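Local coordinates for uncharacterized IolB-like protein (Salmonella typhimurium LT2, PDB 2QJV), which is uncharacterised but, as a nickel-carrying cupin of the KduI/IolB family, probably acts as a sugar isomerase, perhaps on glucuronate, at residues A[81-86]-A[124-129]. The protein carries 2 engineered substitutions. Sequence-based numbering, arbitrary orientation.
Sequences RIPAYS and QEVGVE. With SO4 (sulfate ion), chain I.
Gln-124 OE1 is gripped twice: a bridging water gives it a hydrogen bond of 2.6 Å (water O to OE1), and Ser-122 OG, two residues earlier, bonds to the same oxygen. The water also lies 2.7 Å from Tyr-85 OH, so it joins the phenol near one end of 81-86 to the amide at the start of 124-129. Between the segments themselves the direct contact is mostly apolar, with Pro-83 at its centre. The pyrrolidine ring sets its CB 3.9 Å from Val-126 CB, while its CG reaches Val-128 CG2 at 3.9 Å, Pro-83 and Val-128 crossing at about a right angle. Val-126 holds CG1 anti to the backbone N (chi1 174°), which brings CG2 round beside that N and to 3.9 Å from Ala-84 O. The patch probably lies where the two cupin halves of this KduI/IolB-type chain join: 81-86 leads into strand 86-89 of one antiparallel sheet, and 127-131 is an edge strand, within this chain, of a second, with Val-126 and Val-128 also packing on His-141 of its neighbour 138-142. At the other end of 81-86, Arg-81 bends at chi3 (69°) and meets a sulfate, probably from the crystallisation liquor, edge-on. Arg-81 NE donates to sulfate O4 at 3.0 Å, nearly straight at 175°, and its NH2 to sulfate O2 at 2.8 Å; His-130 NE2 binds the same ion.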
loop_
_atom_site.group_PDB
_atom_site.type_symbol
_atom_site.label_atom_id
_atom_site.label_comp_id
_atom_site.label_asym_id
_atom_site.label_seq_id
_atom_site.Cartn_x
_atom_site.Cartn_y
_atom_site.Cartn_z
ATOM N N ARG A 81 13.223 -29.314 -23.219
ATOM C CA ARG A 81 14.570 -29.228 -22.591
ATOM C C ARG A 81 15.712 -29.385 -23.613
ATOM O O ARG A 81 16.746 -30.011 -23.337
ATOM C CB ARG A 81 14.748 -30.248 -21.473
ATOM C CG ARG A 81 13.762 -30.086 -20.324
ATOM C CD ARG A 81 13.909 -31.201 -19.338
ATOM N NE ARG A 81 15.154 -31.227 -18.552
ATOM C CZ ARG A 81 15.365 -30.582 -17.401
ATOM N NH1 ARG A 81 14.435 -29.840 -16.831
ATOM N NH2 ARG A 81 16.523 -30.726 -16.783
ATOM N N ILE A 82 15.496 -28.782 -24.776
ATOM C CA ILE A 82 16.484 -28.741 -25.846
ATOM C C ILE A 82 16.653 -27.262 -26.193
ATOM O O ILE A 82 15.700 -26.461 -26.024
ATOM C CB ILE A 82 16.131 -29.682 -27.071
ATOM C CG1 ILE A 82 14.876 -29.171 -27.834
ATOM C CG2 ILE A 82 16.043 -31.173 -26.625
ATOM C CD1 ILE A 82 14.541 -30.007 -29.087
ATOM N N PRO A 83 17.883 -26.847 -26.602
ATOM C CA PRO A 83 18.062 -25.415 -26.821
ATOM C C PRO A 83 17.161 -24.775 -27.903
ATOM O O PRO A 83 16.815 -25.417 -28.893
ATOM C CB PRO A 83 19.552 -25.301 -27.201
ATOM C CG PRO A 83 20.191 -26.513 -26.625
ATOM C CD PRO A 83 19.159 -27.585 -26.763
ATOM N N ALA A 84 16.775 -23.532 -27.646
ATOM C CA ALA A 84 16.023 -22.730 -28.601
ATOM C C ALA A 84 16.916 -22.342 -29.792
ATOM O O ALA A 84 18.163 -22.359 -29.707
ATOM C CB ALA A 84 15.507 -21.474 -27.939
ATOM N N TYR A 85 16.247 -22.079 -30.914
ATOM C CA TYR A 85 16.823 -21.333 -32.006
ATOM C C TYR A 85 16.550 -19.846 -31.712
ATOM O O TYR A 85 15.467 -19.479 -31.232
ATOM C CB TYR A 85 16.211 -21.677 -33.368
ATOM C CG TYR A 85 16.679 -22.976 -33.947
ATOM C CD1 TYR A 85 16.255 -24.198 -33.416
ATOM C CD2 TYR A 85 17.510 -22.995 -35.063
ATOM C CE1 TYR A 85 16.680 -25.410 -33.982
ATOM C CE2 TYR A 85 17.915 -24.180 -35.641
ATOM C CZ TYR A 85 17.502 -25.388 -35.096
ATOM O OH TYR A 85 17.960 -26.553 -35.665
ATOM N N SER A 86 17.528 -19.006 -32.042
ATOM C CA SER A 86 17.430 -17.570 -31.890
ATOM C C SER A 86 18.105 -16.883 -33.076
ATOM O O SER A 86 18.934 -17.474 -33.776
ATOM C CB SER A 86 18.100 -17.087 -30.581
ATOM O OG SER A 86 17.609 -17.839 -29.486
ATOM N N GLN A 124 23.468 -25.591 -31.653
ATOM C CA GLN A 124 24.897 -25.879 -31.677
ATOM C C GLN A 124 25.766 -24.702 -31.163
ATOM O O GLN A 124 26.897 -24.915 -30.779
ATOM C CB GLN A 124 25.343 -26.309 -33.112
ATOM C CG GLN A 124 24.791 -27.673 -33.562
ATOM C CD GLN A 124 23.259 -27.751 -33.695
ATOM O OE1 GLN A 124 22.597 -26.882 -34.316
ATOM N NE2 GLN A 124 22.688 -28.816 -33.115
ATOM N N GLU A 125 25.240 -23.484 -31.165
ATOM C CA GLU A 125 25.962 -22.318 -30.625
ATOM C C GLU A 125 25.521 -21.941 -29.205
ATOM O O GLU A 125 26.006 -20.959 -28.678
ATOM C CB GLU A 125 25.813 -21.085 -31.532
ATOM C CG GLU A 125 26.658 -21.117 -32.822
ATOM C CD GLU A 125 25.986 -21.857 -33.919
ATOM O OE1 GLU A 125 24.855 -21.468 -34.281
ATOM O OE2 GLU A 125 26.607 -22.813 -34.446
ATOM N N VAL A 126 24.601 -22.703 -28.611
ATOM C CA VAL A 126 24.093 -22.450 -27.252
ATOM C C VAL A 126 24.899 -23.281 -26.264
ATOM O O VAL A 126 24.973 -24.495 -26.412
ATOM C CB VAL A 126 22.595 -22.840 -27.129
ATOM C CG1 VAL A 126 22.092 -22.705 -25.667
ATOM C CG2 VAL A 126 21.732 -22.055 -28.118
ATOM N N GLY A 127 25.525 -22.644 -25.273
ATOM C CA GLY A 127 26.245 -23.376 -24.242
ATOM C C GLY A 127 25.264 -24.016 -23.250
ATOM O O GLY A 127 24.445 -23.319 -22.674
ATOM N N VAL A 128 25.350 -25.337 -23.099
ATOM C CA VAL A 128 24.495 -26.130 -22.210
ATOM C C VAL A 128 25.301 -26.478 -20.978
ATOM O O VAL A 128 26.427 -26.957 -21.088
ATOM C CB VAL A 128 23.976 -27.409 -22.894
ATOM C CG1 VAL A 128 23.228 -28.303 -21.901
ATOM C CG2 VAL A 128 23.099 -27.069 -24.139
ATOM N N GLU A 129 24.752 -26.188 -19.798
ATOM C CA GLU A 129 25.417 -26.497 -18.532
ATOM C C GLU A 129 24.396 -26.816 -17.438
ATOM O O GLU A 129 23.246 -26.390 -17.491
ATOM C CB GLU A 129 26.373 -25.368 -18.091
ATOM C CG GLU A 129 25.730 -24.021 -17.944
ATOM C CD GLU A 129 26.660 -22.926 -17.359
ATOM O OE1 GLU A 129 27.806 -23.254 -16.961
ATOM O OE2 GLU A 129 26.223 -21.738 -17.294
HETATM S S SO4 I . 18.629 -33.031 -18.740
HETATM O O1 SO4 I . 19.913 -32.822 -19.441
HETATM O O2 SO4 I . 18.727 -32.204 -17.529
HETATM O O3 SO4 I . 18.450 -34.435 -18.337
HETATM O O4 SO4 I . 17.498 -32.721 -19.636
HETATM O O HOH W 1 20.646 -26.951 -36.001
#